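PDB 4D9I: diaminopropionate ammonia-lyase from Escherichia coli, which catalyses the pyridoxal phosphate-dependent elimination of both L- and D-2,3-diaminopropionate to pyruvate and ammonia, working as a homodimer. Local coordinates for residues S2-K7 with A317-R322; H226-A231 with L344-A349. All blocks are in the same frame, centred on the assembly; numbering follows the deposited sequence.

Interaction 1 (S2-K7 with A317-R322); sequences SVFSLK and AALGMR
The ring of F4 meets L319 at its edge: L319 CD2 lies near the ring plane, 3.8 Å from F4 CZ and 4.0 Å from F4 CE1. The ring of Y352 also meets that of F4, with their planes about 25° apart. This is apolar packing in a fold type II pyridoxal phosphate enzyme, where the N-terminal lead into strand 8-12 is laid against helix 315-325, which follows the neighbouring strand 308-312. The CB of F4 already points toward the helix, and CG, between the backbone N and the carbonyl carbon (chi1 57°), carries the ring on to L319, which approaches from the opposite direction. L319 CG is anti to the backbone N (chi1 174°), and CD2 is the branch that continues the extended chain.

L6 adds a second apolar partner to the same methyl. It also sits by the ring's edge, L6 CD1 3.6 Å from F4 CE1, so F4 and L6 form one surface for the leucine. All three residues are buried, yet the two segments bury just 90 Å² between them, consistent with three side-chain ends meeting. Hydrogen bonds from S2 to E387 and E391 of the second subunit fix the chain start at the dimer interface, and K7 N is hydrogen-bonded to Q313 OE1. L6 CD1 stands 4.1 Å from L319 CD2.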
loop_
_atom_site.group_PDB
_atom_site.type_symbol
_atom_site.label_atom_id
_atom_site.label_comp_id
_atom_site.label_asym_id
_atom_site.label_seq_id
_atom_site.Cartn_x
_atom_site.Cartn_y
_atom_site.Cartn_z
ATOM N N SER B 2 -3.065 -5.203 -15.060
ATOM C CA SER B 2 -3.633 -5.265 -16.438
ATOM C C SER B 2 -2.865 -4.354 -17.392
ATOM O O SER B 2 -1.964 -3.623 -16.974
ATOM C CB SER B 2 -5.093 -4.847 -16.413
ATOM O OG SER B 2 -5.194 -3.489 -16.051
ATOM N N VAL B 3 -3.224 -4.419 -18.671
ATOM C CA VAL B 3 -2.747 -3.475 -19.658
ATOM C C VAL B 3 -3.723 -2.287 -19.672
ATOM O O VAL B 3 -4.939 -2.469 -19.765
ATOM C CB VAL B 3 -2.598 -4.136 -21.050
ATOM C CG1 VAL B 3 -2.212 -3.103 -22.099
ATOM C CG2 VAL B 3 -1.542 -5.241 -20.997
ATOM N N PHE B 4 -3.190 -1.079 -19.515
ATOM C CA PHE B 4 -4.021 0.127 -19.551
ATOM C C PHE B 4 -3.254 1.301 -20.154
ATOM O O PHE B 4 -2.025 1.325 -20.104
ATOM C CB PHE B 4 -4.548 0.472 -18.150
ATOM C CG PHE B 4 -3.467 0.669 -17.099
ATOM C CD1 PHE B 4 -2.911 1.933 -16.873
ATOM C CD2 PHE B 4 -3.049 -0.388 -16.299
ATOM C CE1 PHE B 4 -1.939 2.128 -15.891
ATOM C CE2 PHE B 4 -2.084 -0.200 -15.309
ATOM C CZ PHE B 4 -1.523 1.062 -15.111
ATOM N N SER B 5 -3.993 2.268 -20.710
ATOM C CA SER B 5 -3.390 3.404 -21.383
ATOM C C SER B 5 -3.706 4.705 -20.665
ATOM O O SER B 5 -4.796 5.251 -20.798
ATOM C CB SER B 5 -3.850 3.482 -22.839
ATOM O OG SER B 5 -3.455 2.330 -23.560
ATOM N N LEU B 6 -2.743 5.197 -19.902
ATOM C CA LEU B 6 -2.854 6.517 -19.289
ATOM C C LEU B 6 -2.126 7.492 -20.180
ATOM O O LEU B 6 -1.059 7.178 -20.727
ATOM C CB LEU B 6 -2.291 6.539 -17.866
ATOM C CG LEU B 6 -3.018 5.607 -16.873
ATOM C CD1 LEU B 6 -2.390 5.724 -15.496
ATOM C CD2 LEU B 6 -4.511 5.914 -16.794
ATOM N N LYS B 7 -2.721 8.668 -20.336
ATOM C CA LYS B 7 -2.155 9.694 -21.185
ATOM C C LYS B 7 -0.745 10.038 -20.692
ATOM O O LYS B 7 -0.575 10.525 -19.578
ATOM C CB LYS B 7 -3.066 10.922 -21.187
ATOM C CG LYS B 7 -2.528 12.088 -21.992
ATOM C CD LYS B 7 -3.183 13.386 -21.549
ATOM C CE LYS B 7 -2.627 14.546 -22.348
ATOM N NZ LYS B 7 -3.489 15.768 -22.300
ATOM N N ALA B 317 -0.407 10.174 -11.168
ATOM C CA ALA B 317 0.070 10.517 -9.832
ATOM C C ALA B 317 -0.537 9.570 -8.807
ATOM O O ALA B 317 0.183 9.012 -7.987
ATOM C CB ALA B 317 -0.253 11.987 -9.505
ATOM N N ALA B 318 -1.849 9.352 -8.902
ATOM C CA ALA B 318 -2.547 8.376 -8.051
ATOM C C ALA B 318 -1.888 6.985 -8.102
ATOM O O ALA B 318 -1.639 6.390 -7.066
ATOM C CB ALA B 318 -4.016 8.294 -8.416
ATOM N N LEU B 319 -1.614 6.484 -9.307
ATOM C CA LEU B 319 -0.919 5.209 -9.502
ATOM C C LEU B 319 0.445 5.205 -8.782
ATOM O O LEU B 319 0.763 4.281 -8.059
ATOM C CB LEU B 319 -0.733 4.956 -10.996
ATOM C CG LEU B 319 0.096 3.742 -11.455
ATOM C CD1 LEU B 319 -0.569 2.457 -10.974
ATOM C CD2 LEU B 319 0.194 3.749 -12.979
ATOM N N GLY B 320 1.217 6.269 -8.963
ATOM C CA GLY B 320 2.472 6.432 -8.230
ATOM C C GLY B 320 2.336 6.355 -6.710
ATOM O O GLY B 320 3.136 5.712 -6.050
ATOM N N MET B 321 1.353 7.064 -6.154
ATOM C CA MET B 321 1.108 7.047 -4.711
ATOM C C MET B 321 0.935 5.604 -4.200
ATOM O O MET B 321 1.508 5.225 -3.166
ATOM C CB MET B 321 -0.157 7.834 -4.377
ATOM C CG MET B 321 -0.056 9.337 -4.632
ATOM S SD MET B 321 -1.650 10.175 -4.510
ATOM C CE MET B 321 -1.999 10.176 -2.756
ATOM N N ARG B 322 0.128 4.827 -4.909
ATOM C CA ARG B 322 -0.153 3.439 -4.512
ATOM C C ARG B 322 1.060 2.525 -4.637
ATOM O O ARG B 322 1.273 1.632 -3.786
ATOM C CB ARG B 322 -1.304 2.868 -5.334
ATOM C CG ARG B 322 -2.638 3.558 -5.055
ATOM C CD ARG B 322 -3.768 2.900 -5.820
ATOM N NE ARG B 322 -4.854 3.850 -5.946
ATOM C CZ ARG B 322 -5.190 4.447 -7.073
ATOM N NH1 ARG B 322 -4.547 4.167 -8.203
ATOM N NH2 ARG B 322 -6.186 5.288 -7.057
#

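Interaction 2 (H226-A231 with L344-A349); sequences HVLLQA and LGVLAA
Two carbonyl oxygens, S339 O and I374 O, grip Q230 NE2, two residues along the strand from L228, whose CD2 touches V346 and L347. S339 belongs to helix 338-352 and I374 to strand 370-375, so this one amide nitrogen ties the end of strand 226-230 to both the helix and the adjacent strand. The setting is the central, largely parallel sheet of the fold type II pyridoxal phosphate enzymes: strand 226-230 runs between strands 254-260 and 370-375, and helix 338-352 packs against the sheet.

Across the contact the evidence is wholly apolar. L228 points toward the helix, and its CD2 methyl does the touching, 4.0 Å from V346 CB and 4.1 Å from V346 CG1. The two side chains meet at a slant, not end on. The backbone brings V346 CB toward the strand, and CG1, anti to the backbone N (chi1 166°), is placed beside it against the leucine methyl. L347 leaves the helix pointing neither at the strand nor away from it, but its end comes nearer, and CD2 reaches the same methyl.

Beyond the pair, L228 also packs on I256 and V346 on V258, both of strand 254-260, so the helix spans more than one strand. V227 and L229 instead touch helix 235-248, evidence that the strand is packed by helices on both faces of the sheet. Between the segments 121 Å² is buried, and the nearest CA atoms, L228 CA and L344 CA, are 7.9 Å apart. The longer of the two residue contacts runs from L228 CD2 to L347 CD2, 4.3 Å.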
loop_
_atom_site.group_PDB
_atom_site.type_symbol
_atom_site.label_atom_id
_atom_site.label_comp_id
_atom_site.label_asym_id
_atom_site.label_seq_id
_atom_site.Cartn_x
_atom_site.Cartn_y
_atom_site.Cartn_z
ATOM N N HIS B 226 19.153 8.793 -15.604
ATOM C CA HIS B 226 17.911 9.566 -15.743
ATOM C C HIS B 226 17.544 10.285 -14.482
ATOM O O HIS B 226 17.925 9.855 -13.393
ATOM C CB HIS B 226 16.736 8.638 -16.082
ATOM C CG HIS B 226 16.870 7.952 -17.410
ATOM N ND1 HIS B 226 17.789 6.998 -17.637
ATOM C CD2 HIS B 226 16.179 8.123 -18.603
ATOM C CE1 HIS B 226 17.700 6.567 -18.916
ATOM N NE2 HIS B 226 16.721 7.265 -19.514
ATOM N N VAL B 227 16.787 11.379 -14.626
ATOM C CA VAL B 227 16.071 11.985 -13.503
ATOM C C VAL B 227 14.682 12.453 -13.961
ATOM O O VAL B 227 14.533 13.059 -15.040
ATOM C CB VAL B 227 16.883 13.104 -12.799
ATOM C CG1 VAL B 227 17.179 14.277 -13.735
ATOM C CG2 VAL B 227 16.177 13.581 -11.528
ATOM N N LEU B 228 13.670 12.100 -13.171
ATOM C CA LEU B 228 12.327 12.591 -13.382
ATOM C C LEU B 228 12.060 13.676 -12.359
ATOM O O LEU B 228 12.243 13.472 -11.151
ATOM C CB LEU B 228 11.285 11.466 -13.303
ATOM C CG LEU B 228 11.105 10.744 -14.661
ATOM C CD1 LEU B 228 12.274 9.802 -14.933
ATOM C CD2 LEU B 228 9.789 9.969 -14.748
ATOM N N LEU B 229 11.638 14.831 -12.848
ATOM C CA LEU B 229 11.402 15.967 -11.989
ATOM C C LEU B 229 10.004 16.523 -12.250
ATOM O O LEU B 229 9.728 17.054 -13.332
ATOM C CB LEU B 229 12.493 17.043 -12.234
ATOM C CG LEU B 229 13.944 16.679 -11.862
ATOM C CD1 LEU B 229 14.931 17.735 -12.384
ATOM C CD2 LEU B 229 14.084 16.515 -10.348
ATOM N N GLN B 230 9.127 16.412 -11.260
ATOM C CA GLN B 230 7.794 17.002 -11.359
ATOM C C GLN B 230 7.900 18.521 -11.265
ATOM O O GLN B 230 8.740 19.036 -10.532
ATOM C CB GLN B 230 6.831 16.450 -10.292
ATOM C CG GLN B 230 7.245 16.633 -8.830
ATOM C CD GLN B 230 8.098 15.472 -8.326
ATOM O OE1 GLN B 230 9.253 15.343 -8.706
ATOM N NE2 GLN B 230 7.525 14.629 -7.480
ATOM N N ALA B 231 7.065 19.236 -12.013
ATOM C CA ALA B 231 7.217 20.692 -12.089
ATOM C C ALA B 231 5.911 21.433 -12.024
ATOM O O ALA B 231 5.016 21.224 -12.859
ATOM C CB ALA B 231 7.968 21.081 -13.348
ATOM N N LEU B 344 7.408 8.877 -10.224
ATOM C CA LEU B 344 7.299 7.414 -10.108
ATOM C C LEU B 344 6.062 6.877 -10.828
ATOM O O LEU B 344 6.099 5.811 -11.472
ATOM C CB LEU B 344 7.289 6.975 -8.631
ATOM C CG LEU B 344 7.464 5.490 -8.296
ATOM C CD1 LEU B 344 6.174 4.712 -8.526
ATOM C CD2 LEU B 344 8.633 4.859 -9.059
ATOM N N GLY B 345 4.970 7.620 -10.754
ATOM C CA GLY B 345 3.773 7.228 -11.478
ATOM C C GLY B 345 4.016 7.059 -12.959
ATOM O O GLY B 345 3.472 6.138 -13.562
ATOM N N VAL B 346 4.832 7.947 -13.548
ATOM C CA VAL B 346 5.109 7.877 -14.985
ATOM C C VAL B 346 5.737 6.525 -15.349
ATOM O O VAL B 346 5.332 5.888 -16.323
ATOM C CB VAL B 346 6.006 9.040 -15.470
ATOM C CG1 VAL B 346 6.553 8.770 -16.870
ATOM C CG2 VAL B 346 5.224 10.342 -15.457
ATOM N N LEU B 347 6.729 6.106 -14.563
ATOM C CA LEU B 347 7.409 4.835 -14.822
ATOM C C LEU B 347 6.428 3.674 -14.751
ATOM O O LEU B 347 6.492 2.735 -15.559
ATOM C CB LEU B 347 8.555 4.605 -13.831
ATOM C CG LEU B 347 9.703 5.614 -13.809
ATOM C CD1 LEU B 347 10.776 5.167 -12.823
ATOM C CD2 LEU B 347 10.292 5.730 -15.195
ATOM N N ALA B 348 5.518 3.731 -13.789
ATOM C CA ALA B 348 4.532 2.663 -13.619
ATOM C C ALA B 348 3.533 2.667 -14.794
ATOM O O ALA B 348 3.160 1.596 -15.286
ATOM C CB ALA B 348 3.799 2.823 -12.294
ATOM N N ALA B 349 3.122 3.865 -15.239
ATOM C CA ALA B 349 2.191 3.995 -16.363
ATOM C C ALA B 349 2.810 3.456 -17.649
ATOM O O ALA B 349 2.120 2.871 -18.488
ATOM C CB ALA B 349 1.775 5.452 -16.555
#

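Interactions 1 and 2 have their centres about 12 Å apart, on the same side of the chain's centre, and their segments alternate along the chain: 2-7, 226-231, 317-322, 344-349. Helices 315-325 and 338-352 are consecutive, and they touch directly. L319 CD2 lies 3.7 Å from A349 N and 3.8 Å from A348 CB, so the methyl that meets F4 and L6 also packs on helix 338-352. That helix packs on strand 226-230, with helix 315-325 beside it. Neither contact lies at an annotated site; the dimer-facing chain start, next to edge strand 8-12 of the same sheet, is packed on helix 315-325, which packs in turn on helix 338-352.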